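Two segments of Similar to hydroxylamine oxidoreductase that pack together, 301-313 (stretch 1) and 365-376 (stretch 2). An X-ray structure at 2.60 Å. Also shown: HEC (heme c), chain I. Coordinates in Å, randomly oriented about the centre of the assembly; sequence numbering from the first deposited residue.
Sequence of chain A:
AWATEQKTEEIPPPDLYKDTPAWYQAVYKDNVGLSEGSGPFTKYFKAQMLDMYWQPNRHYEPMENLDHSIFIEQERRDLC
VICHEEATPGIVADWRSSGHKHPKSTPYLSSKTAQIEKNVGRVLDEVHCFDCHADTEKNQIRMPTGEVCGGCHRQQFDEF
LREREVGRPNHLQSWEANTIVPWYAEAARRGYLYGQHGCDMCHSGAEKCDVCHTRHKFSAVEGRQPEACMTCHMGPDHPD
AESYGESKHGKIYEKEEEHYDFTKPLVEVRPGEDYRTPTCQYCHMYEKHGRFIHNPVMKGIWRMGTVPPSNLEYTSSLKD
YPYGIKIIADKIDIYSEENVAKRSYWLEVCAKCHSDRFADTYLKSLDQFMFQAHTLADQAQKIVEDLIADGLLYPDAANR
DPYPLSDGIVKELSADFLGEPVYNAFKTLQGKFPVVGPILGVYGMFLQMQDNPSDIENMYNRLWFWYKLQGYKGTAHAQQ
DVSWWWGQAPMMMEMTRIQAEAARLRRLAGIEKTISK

Stretch 1 (301-313) IWRMGTVPPSNLE
Stretch 2 365-376: SLDQFMFQAHTL

An irregular segment can pack closely against a helix when aromatic faces on both sides meet aliphatic groups, as M370 CB meets W302 and P309 CD meets H374, and the pairing of 301-313 with 365-376 is a compact example. The second stretch is helical throughout, with phi/psi near -65/-40 and i to i+4 bonds such as H374 N to M370 O at 2.9 Å. The first has no regular secondary structure. It turns at W302 (-92/16), R303 (13/-89) and M304 (-99/-15), closed by G305 N to W302 O at 2.8 Å, and passes through G305 at 91/2, where a CB would jam against the preceding carbonyl, and T306 at -100/-40. V307, P308 and P309 are then extended (psi 127 to 145°), S310 and N311 turn again (-74/-8, -86/17), and L312 extends at -128/150. Register is set by CA-CA separations of 7.7 Å for G305-M370, 6.7 Å for P308-H374 and 7.4 Å for L312-F371, so the loop first advances along the helix and then doubles back. The contact buries 584 Å², both sides summed.

W302 (chi1 m, chi2 102°) is the anchor. Its NE1 donates to D367 OD1 at 2.8 Å and 174°, a nearly straight bond that D367, with chi1 m, reaches although its CA-to-CB bond points sideways. M370, m at all three chi angles, lies over one face of the indole: its CB is 3.4 Å from the six-membered ring centroid, 8° off the normal. The indole edge meets the face of F371 (chi1 m, chi2 -39°) in an offset edge-to-face pair, centroids 5.3 Å apart, planes at 71°, W302 CH2 to F371 CE1 3.5 Å. The backbone N atoms of I301 and W302 also donate to HEC O2D at 2.9 and 2.7 Å.

H374 (chi1 -91°, between wells; chi2 105°) provides the second platform. P309 CD stands 3.5 Å from the centroid of the H374 ring, 11° off the normal, while H374 ND1 makes a weak hydrogen bond to M370 O at 3.3 Å. G305 O and V307 O lie 3.5 and 3.4 Å from H374 NE2, but poor angles deny them hydrogen bonds. At G305 the backbone itself packs, CA to M370 CE 3.7 Å.

L312 (m, t) completes the contact: its CD1 lies 3.4 Å from F371 O and 3.6 Å from T375 OG1, a hydroxyl that donates to F371 O at 2.8 Å. One hydrogen bond, W302 NE1 to D367 OD1, accompanies an interface made mainly of ring and aliphatic packing.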

# COMPACT_ATOMS: atom_id res chain seq x y z
N ILE A 301 22.72 -40.29 -24.21
CA ILE A 301 22.66 -41.62 -24.82
C ILE A 301 23.00 -41.59 -26.30
O ILE A 301 23.88 -42.33 -26.76
CB ILE A 301 21.27 -42.29 -24.60
CG1 ILE A 301 20.97 -42.43 -23.09
CG2 ILE A 301 21.20 -43.63 -25.31
CD1 ILE A 301 19.57 -42.94 -22.79
N TRP A 302 22.29 -40.76 -27.04
CA TRP A 302 22.51 -40.61 -28.49
C TRP A 302 23.51 -39.48 -28.71
O TRP A 302 23.72 -39.15 -29.82
CB TRP A 302 21.21 -40.29 -29.22
CG TRP A 302 20.26 -41.42 -29.39
CD1 TRP A 302 19.14 -41.64 -28.66
CD2 TRP A 302 20.32 -42.48 -30.35
NE1 TRP A 302 18.49 -42.75 -29.10
CE2 TRP A 302 19.19 -43.29 -30.13
CE3 TRP A 302 21.19 -42.83 -31.37
CZ2 TRP A 302 18.93 -44.42 -30.90
CZ3 TRP A 302 20.93 -43.94 -32.13
CH2 TRP A 302 19.82 -44.73 -31.89
N ARG A 303 24.21 -39.11 -27.66
CA ARG A 303 25.07 -37.93 -27.48
C ARG A 303 24.89 -36.89 -28.58
O ARG A 303 23.98 -36.16 -28.48
CB ARG A 303 26.51 -38.45 -27.39
CG ARG A 303 26.66 -39.59 -26.40
CD ARG A 303 26.57 -39.23 -24.95
NE ARG A 303 27.42 -38.13 -24.61
CZ ARG A 303 28.61 -38.18 -24.07
NH1 ARG A 303 29.20 -39.33 -23.82
NH2 ARG A 303 29.23 -37.07 -23.76
N MET A 304 25.62 -36.95 -29.67
CA MET A 304 25.50 -35.88 -30.64
C MET A 304 24.59 -36.23 -31.80
O MET A 304 24.14 -35.32 -32.52
CB MET A 304 26.88 -35.47 -31.17
CG MET A 304 26.90 -34.13 -31.91
SD MET A 304 28.54 -33.53 -32.34
CE MET A 304 28.15 -32.03 -33.24
N GLY A 305 24.26 -37.51 -31.98
CA GLY A 305 23.55 -37.96 -33.15
C GLY A 305 24.44 -38.39 -34.29
O GLY A 305 23.92 -38.75 -35.35
N THR A 306 25.75 -38.35 -34.10
CA THR A 306 26.71 -38.70 -35.14
C THR A 306 27.26 -40.11 -35.00
O THR A 306 27.43 -40.80 -36.01
CB THR A 306 27.88 -37.71 -35.14
OG1 THR A 306 28.48 -37.69 -33.84
CG2 THR A 306 27.39 -36.31 -35.48
N VAL A 307 27.54 -40.55 -33.78
CA VAL A 307 28.13 -41.88 -33.58
C VAL A 307 27.09 -42.94 -33.93
O VAL A 307 25.97 -42.91 -33.39
CB VAL A 307 28.62 -42.03 -32.14
CG1 VAL A 307 29.10 -43.46 -31.91
CG2 VAL A 307 29.74 -41.04 -31.86
N PRO A 308 27.40 -43.89 -34.80
CA PRO A 308 26.41 -44.90 -35.20
C PRO A 308 26.08 -45.83 -34.05
O PRO A 308 26.97 -46.21 -33.27
CB PRO A 308 27.11 -45.66 -36.34
CG PRO A 308 28.26 -44.79 -36.76
CD PRO A 308 28.68 -44.06 -35.52
N PRO A 309 24.81 -46.21 -33.90
CA PRO A 309 24.46 -47.20 -32.87
C PRO A 309 24.87 -48.61 -33.30
O PRO A 309 24.82 -48.97 -34.48
CB PRO A 309 22.94 -47.08 -32.77
CG PRO A 309 22.52 -46.59 -34.12
CD PRO A 309 23.62 -45.67 -34.58
N SER A 310 25.27 -49.41 -32.30
CA SER A 310 25.67 -50.80 -32.56
C SER A 310 24.49 -51.71 -32.84
O SER A 310 24.70 -52.87 -33.22
CB SER A 310 26.46 -51.35 -31.37
OG SER A 310 25.64 -51.48 -30.22
N ASN A 311 23.26 -51.23 -32.66
CA ASN A 311 22.07 -52.04 -32.85
C ASN A 311 21.59 -52.06 -34.29
O ASN A 311 20.44 -52.42 -34.55
CB ASN A 311 20.94 -51.53 -31.93
CG ASN A 311 21.45 -51.14 -30.56
OD1 ASN A 311 21.72 -49.97 -30.29
ND2 ASN A 311 21.58 -52.13 -29.67
N LEU A 312 22.45 -51.68 -35.24
CA LEU A 312 22.09 -51.66 -36.65
C LEU A 312 23.13 -52.42 -37.47
O LEU A 312 24.31 -52.47 -37.11
CB LEU A 312 21.97 -50.23 -37.19
CG LEU A 312 20.72 -49.44 -36.80
CD1 LEU A 312 20.73 -48.06 -37.44
CD2 LEU A 312 19.46 -50.20 -37.20
N GLU A 313 22.67 -53.00 -38.57
CA GLU A 313 23.53 -53.68 -39.53
C GLU A 313 23.73 -52.75 -40.73
O GLU A 313 22.76 -52.45 -41.44
CB GLU A 313 22.92 -55.01 -39.96
CG GLU A 313 23.76 -55.80 -40.94
CD GLU A 313 24.56 -56.90 -40.28
OE1 GLU A 313 24.84 -56.79 -39.06
OE2 GLU A 313 24.91 -57.88 -40.97
N SER A 365 10.02 -43.40 -29.45
CA SER A 365 9.91 -42.86 -30.80
C SER A 365 11.17 -42.09 -31.19
O SER A 365 11.55 -42.09 -32.37
CB SER A 365 8.68 -41.97 -30.92
OG SER A 365 7.50 -42.68 -30.62
N LEU A 366 11.81 -41.43 -30.23
CA LEU A 366 13.11 -40.82 -30.48
C LEU A 366 14.13 -41.87 -30.92
O LEU A 366 14.91 -41.64 -31.85
CB LEU A 366 13.61 -40.09 -29.24
CG LEU A 366 15.08 -39.66 -29.24
CD1 LEU A 366 15.35 -38.61 -30.31
CD2 LEU A 366 15.50 -39.16 -27.86
N ASP A 367 14.13 -43.03 -30.26
CA ASP A 367 15.03 -44.11 -30.65
C ASP A 367 14.71 -44.60 -32.06
O ASP A 367 15.62 -44.84 -32.87
CB ASP A 367 14.95 -45.26 -29.65
CG ASP A 367 15.34 -44.84 -28.25
OD1 ASP A 367 16.17 -43.92 -28.11
OD2 ASP A 367 14.83 -45.44 -27.28
N GLN A 368 13.43 -44.75 -32.38
CA GLN A 368 13.04 -45.23 -33.70
C GLN A 368 13.42 -44.23 -34.78
O GLN A 368 13.86 -44.63 -35.87
CB GLN A 368 11.54 -45.52 -33.74
CG GLN A 368 11.13 -46.72 -32.91
CD GLN A 368 11.88 -47.98 -33.30
OE1 GLN A 368 12.34 -48.74 -32.45
NE2 GLN A 368 12.00 -48.21 -34.61
N PHE A 369 13.25 -42.94 -34.51
CA PHE A 369 13.67 -41.93 -35.48
C PHE A 369 15.17 -42.00 -35.73
O PHE A 369 15.63 -41.86 -36.87
CB PHE A 369 13.28 -40.53 -34.99
CG PHE A 369 13.80 -39.42 -35.86
CD1 PHE A 369 13.08 -38.98 -36.96
CD2 PHE A 369 15.02 -38.81 -35.57
CE1 PHE A 369 13.56 -37.96 -37.76
CE2 PHE A 369 15.50 -37.79 -36.37
CZ PHE A 369 14.77 -37.36 -37.46
N MET A 370 15.96 -42.22 -34.67
CA MET A 370 17.41 -42.27 -34.83
C MET A 370 17.85 -43.54 -35.55
O MET A 370 18.82 -43.51 -36.32
CB MET A 370 18.08 -42.16 -33.46
CG MET A 370 17.92 -40.80 -32.83
SD MET A 370 18.53 -39.51 -33.93
CE MET A 370 20.30 -39.68 -33.69
N PHE A 371 17.16 -44.65 -35.31
CA PHE A 371 17.50 -45.89 -36.01
C PHE A 371 17.27 -45.75 -37.51
O PHE A 371 18.12 -46.14 -38.32
CB PHE A 371 16.68 -47.05 -35.45
CG PHE A 371 17.15 -47.53 -34.10
CD1 PHE A 371 18.50 -47.59 -33.81
CD2 PHE A 371 16.24 -47.91 -33.13
CE1 PHE A 371 18.94 -48.02 -32.57
CE2 PHE A 371 16.68 -48.34 -31.89
CZ PHE A 371 18.03 -48.40 -31.61
N GLN A 372 16.13 -45.17 -37.91
CA GLN A 372 15.85 -45.01 -39.33
C GLN A 372 16.69 -43.89 -39.94
O GLN A 372 17.02 -43.94 -41.13
CB GLN A 372 14.36 -44.75 -39.54
CG GLN A 372 13.83 -43.45 -38.96
CD GLN A 372 13.95 -42.29 -39.93
OE1 GLN A 372 13.66 -42.42 -41.12
NE2 GLN A 372 14.37 -41.14 -39.43
N ALA A 373 17.05 -42.87 -39.14
CA ALA A 373 17.89 -41.80 -39.66
C ALA A 373 19.32 -42.28 -39.89
O ALA A 373 19.92 -41.97 -40.93
CB ALA A 373 17.86 -40.60 -38.71
N HIS A 374 19.88 -43.03 -38.93
CA HIS A 374 21.19 -43.63 -39.15
C HIS A 374 21.17 -44.64 -40.29
O HIS A 374 22.17 -44.76 -41.01
CB HIS A 374 21.69 -44.29 -37.86
CG HIS A 374 22.51 -43.39 -37.00
ND1 HIS A 374 22.03 -42.82 -35.84
CD2 HIS A 374 23.78 -42.95 -37.13
CE1 HIS A 374 22.97 -42.08 -35.29
NE2 HIS A 374 24.05 -42.14 -36.06
N THR A 375 20.06 -45.36 -40.46
CA THR A 375 19.92 -46.24 -41.61
C THR A 375 19.93 -45.44 -42.91
O THR A 375 20.59 -45.83 -43.88
CB THR A 375 18.63 -47.05 -41.50
OG1 THR A 375 18.73 -47.97 -40.40
CG2 THR A 375 18.36 -47.84 -42.79
N LEU A 376 19.22 -44.31 -42.94
CA LEU A 376 19.19 -43.47 -44.13
C LEU A 376 20.57 -42.92 -44.45
O LEU A 376 20.97 -42.84 -45.62
CB LEU A 376 18.19 -42.33 -43.94
CG LEU A 376 17.94 -41.41 -45.14
CD1 LEU A 376 17.35 -42.19 -46.30
CD2 LEU A 376 17.02 -40.26 -44.75
FE HEC I . 18.05 -31.52 -24.37
CHA HEC I . 19.36 -34.20 -25.94
CHB HEC I . 20.77 -29.60 -25.30
CHC HEC I . 16.58 -28.71 -23.03
CHD HEC I . 15.64 -33.46 -22.83
NA HEC I . 19.71 -31.81 -25.50
C1A HEC I . 20.13 -33.06 -25.90
C2A HEC I . 21.53 -32.95 -26.25
C3A HEC I . 21.92 -31.69 -26.07
C4A HEC I . 20.78 -30.94 -25.60
CMA HEC I . 23.34 -31.12 -26.32
CAA HEC I . 22.42 -34.11 -26.74
CBA HEC I . 23.02 -34.81 -25.53
CGA HEC I . 22.16 -36.00 -25.18
O1A HEC I . 21.56 -36.01 -24.08
O2A HEC I . 22.07 -36.94 -26.02
NB HEC I . 18.61 -29.53 -24.15
C1B HEC I . 19.72 -28.94 -24.71
C2B HEC I . 19.58 -27.50 -24.58
C3B HEC I . 18.43 -27.25 -23.95
C4B HEC I . 17.79 -28.52 -23.67
CMB HEC I . 20.62 -26.46 -25.05
CAB HEC I . 17.88 -25.86 -23.59
CBB HEC I . 17.54 -25.03 -24.85
NC HEC I . 16.45 -31.16 -23.11
C1C HEC I . 15.97 -29.91 -22.76
C2C HEC I . 14.63 -30.08 -22.22
C3C HEC I . 14.45 -31.39 -22.02
C4C HEC I . 15.53 -32.10 -22.67
CMC HEC I . 13.84 -28.96 -21.51
CAC HEC I . 13.21 -32.05 -21.36
CBC HEC I . 11.97 -31.88 -22.27
ND HEC I . 17.57 -33.53 -24.37
C1D HEC I . 16.50 -34.11 -23.69
C2D HEC I . 16.44 -35.51 -24.05
C3D HEC I . 17.60 -35.74 -25.02
C4D HEC I . 18.25 -34.46 -25.16
CMD HEC I . 15.42 -36.56 -23.55
CAD HEC I . 18.00 -37.07 -25.70
CBD HEC I . 18.79 -37.88 -24.68
CGD HEC I . 19.26 -39.17 -25.30
O1D HEC I . 18.45 -40.13 -25.40
O2D HEC I . 20.46 -39.24 -25.69